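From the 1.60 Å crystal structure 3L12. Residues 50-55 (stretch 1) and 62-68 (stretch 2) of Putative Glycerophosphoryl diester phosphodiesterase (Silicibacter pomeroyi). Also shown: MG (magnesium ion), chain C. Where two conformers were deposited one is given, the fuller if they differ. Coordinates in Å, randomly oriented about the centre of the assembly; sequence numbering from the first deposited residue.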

# COMPACT_ATOMS: atom_id res chain seq x y z
N GLU A 50 8.14 3.69 -12.68
CA GLU A 50 9.42 4.31 -12.86
C GLU A 50 10.37 3.77 -11.80
O GLU A 50 9.99 3.55 -10.64
N PHE A 51 11.62 3.57 -12.18
CA PHE A 51 12.61 3.11 -11.26
C PHE A 51 14.00 3.49 -11.82
O PHE A 51 14.10 3.90 -12.97
N ASP A 52 15.02 3.29 -11.00
CA ASP A 52 16.36 3.81 -11.30
C ASP A 52 17.33 2.67 -11.37
O ASP A 52 17.18 1.69 -10.57
N VAL A 53 18.32 2.79 -12.25
CA VAL A 53 19.33 1.76 -12.38
C VAL A 53 20.72 2.38 -12.31
O VAL A 53 20.98 3.40 -12.93
N VAL A 54 21.56 1.75 -11.48
CA VAL A 54 22.94 2.16 -11.23
C VAL A 54 23.84 0.91 -11.33
O VAL A 54 23.41 -0.23 -11.01
N MSE A 55 25.10 1.07 -11.77
CA MSE A 55 26.04 -0.03 -11.86
C MSE A 55 26.89 -0.27 -10.59
O MSE A 55 27.40 0.69 -10.03
N VAL A 62 21.70 -2.54 -10.85
CA VAL A 62 20.86 -2.70 -9.65
C VAL A 62 19.87 -1.55 -9.58
O VAL A 62 20.09 -0.46 -10.16
N VAL A 63 18.78 -1.80 -8.85
CA VAL A 63 17.69 -0.87 -8.75
C VAL A 63 17.78 -0.07 -7.44
O VAL A 63 17.40 -0.57 -6.38
N THR A 64 18.32 1.15 -7.55
CA THR A 64 18.49 2.08 -6.42
C THR A 64 18.56 3.47 -7.03
O THR A 64 19.05 3.62 -8.15
N HIS A 65 18.13 4.47 -6.27
CA HIS A 65 17.89 5.79 -6.84
C HIS A 65 19.09 6.64 -7.09
O HIS A 65 19.01 7.55 -7.92
N ASN A 66 20.18 6.38 -6.36
CA ASN A 66 21.39 7.15 -6.52
C ASN A 66 22.69 6.33 -6.56
O ASN A 66 22.75 5.17 -6.20
N HIS A 67 23.72 6.98 -7.11
CA HIS A 67 25.05 6.35 -7.26
C HIS A 67 25.79 6.21 -5.91
O HIS A 67 26.86 5.62 -5.87
N HIS A 68 25.23 6.79 -4.84
CA HIS A 68 25.66 6.59 -3.47
C HIS A 68 24.45 6.12 -2.64
O HIS A 68 23.31 6.46 -2.97

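Packing of strand 50-55 against 62-68, which begins as strand and runs on into loop or turn; together the two segments bury 423 Å². Backbone pairing sets the frame. V54 and V62 form an antiparallel hydrogen-bonded pair, with V54 N donating to V62 O at 3.0 Å and V62 N donating to V54 O at 2.9 Å, both nearly straight. Beyond this pair the ladder loosens: the bond from T64 N to D52 O is 3.3 Å, bent and weak, and D52 O is also approached by V63 CA at 3.2 Å in a CA-H...O contact. A matching contact joins V53 CA to V62 O, again at 3.2 Å.

Apolar contacts lie on two faces of the sheet. V54 (t) and V62 (m) share one face, and V54 is the most extensively covered residue of the contact. Its CG2 lies 3.4 Å from T64 O and 3.8 Å from N66 O, while its CG1 reaches H67 CA at 3.9 Å, so the branched side chain is bordered by the loop as it curves past the strand. T64 (t) points away at CB, yet its CG2 comes within 4.2 Å of V54 CB. V53 and V63, both t, project to the other face. There V63 CG1 packs 4.1 Å from CB of F51, whose p rotamer (chi2 -88°) sets the ring oblique to that methyl; F51 itself points sideways.

Polar contacts centre on D52, which points toward the loop with chi1 m. Its OD2 sits 3.5 Å from H65 CA and 3.6 Å from H65 CB, a van der Waals approach to a residue whose p side chain otherwise leads away. H67 (p) and H68 (m) join their rings within the loop through a hydrogen bond between H67 ND1 and H68 ND1, 2.9 Å, beyond the reach of the strand's side chains.

The magnesium ion ties the acidic side chains together. E50 (t, then m) makes no contact with the loop, but its OE2 binds MG at 2.1 Å, as does D52 OD1 at 2.1 Å; waters 1 and 3 also ligate the metal at 2.1 Å, and two atoms from elsewhere in the structure complete its shell of six. Water 1, held by the metal through its oxygen, donates to E50 OE1 and D52 OD2, each 2.6 Å from that oxygen, so the carboxylates are linked both directly through the ion and through its water. Water 2 lies between the stretches, its oxygen 2.7 Å from H65 O and 3.2 Å from D52 OD1, the latter a weak contact.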

# COMPACT_ATOMS: atom_id res chain seq x y z
CB GLU A 50 9.30 5.80 -12.75
CG GLU A 50 10.56 6.61 -13.04
CD GLU A 50 11.53 6.82 -11.88
OE1 GLU A 50 11.25 6.41 -10.75
OE2 GLU A 50 12.62 7.46 -12.08
CB PHE A 51 12.48 1.61 -11.07
CG PHE A 51 12.59 0.85 -12.35
CD1 PHE A 51 11.48 0.62 -13.12
CD2 PHE A 51 13.83 0.36 -12.80
CE1 PHE A 51 11.56 -0.11 -14.31
CE2 PHE A 51 13.92 -0.36 -14.00
CZ PHE A 51 12.76 -0.60 -14.73
CB ASP A 52 16.79 4.78 -10.23
CG ASP A 52 15.70 5.78 -9.90
OD1 ASP A 52 15.52 6.74 -10.73
OD2 ASP A 52 15.05 5.60 -8.84
CB VAL A 53 19.17 0.96 -13.68
CG1 VAL A 53 20.28 -0.13 -13.85
CG2 VAL A 53 17.76 0.33 -13.74
CB VAL A 54 22.97 2.80 -9.80
CG1 VAL A 54 24.38 3.08 -9.37
CG2 VAL A 54 22.04 4.06 -9.72
CB MSE A 55 27.03 0.23 -12.99
CG MSE A 55 26.45 0.40 -14.39
SE MSE A 55 25.47 -1.18 -14.94
CE MSE A 55 26.60 -2.36 -14.98
CB VAL A 62 21.68 -2.82 -8.34
CG1 VAL A 62 22.53 -4.11 -8.37
CG2 VAL A 62 22.52 -1.59 -8.10
CB VAL A 63 16.35 -1.60 -8.87
CG1 VAL A 63 15.20 -0.57 -8.89
CG2 VAL A 63 16.31 -2.48 -10.14
CB THR A 64 19.67 1.71 -5.50
OG1 THR A 64 19.65 2.57 -4.36
CG2 THR A 64 20.96 1.82 -6.19
CB HIS A 65 16.90 6.60 -5.96
CG HIS A 65 17.54 7.34 -4.82
ND1 HIS A 65 17.94 6.72 -3.66
CD2 HIS A 65 17.86 8.64 -4.68
CE1 HIS A 65 18.50 7.62 -2.85
NE2 HIS A 65 18.41 8.80 -3.43
CB ASN A 66 21.47 8.14 -5.38
CG ASN A 66 22.43 9.26 -5.65
OD1 ASN A 66 22.67 9.63 -6.82
ND2 ASN A 66 23.06 9.77 -4.58
CB HIS A 67 25.86 7.07 -8.34
CG HIS A 67 25.79 8.54 -8.23
ND1 HIS A 67 26.26 9.22 -7.13
CD2 HIS A 67 25.26 9.48 -9.06
CE1 HIS A 67 26.05 10.51 -7.29
NE2 HIS A 67 25.43 10.69 -8.44
CB HIS A 68 26.26 7.84 -2.88
CG HIS A 68 27.62 8.19 -3.43
ND1 HIS A 68 27.82 8.67 -4.71
CD2 HIS A 68 28.84 8.17 -2.84
CE1 HIS A 68 29.12 8.88 -4.90
NE2 HIS A 68 29.76 8.59 -3.77
MG MG C . 14.11 8.26 -10.83
O HOH W 1 13.16 7.38 -9.21
O HOH W 2 17.76 8.87 -9.95
O HOH W 3 15.28 9.42 -9.47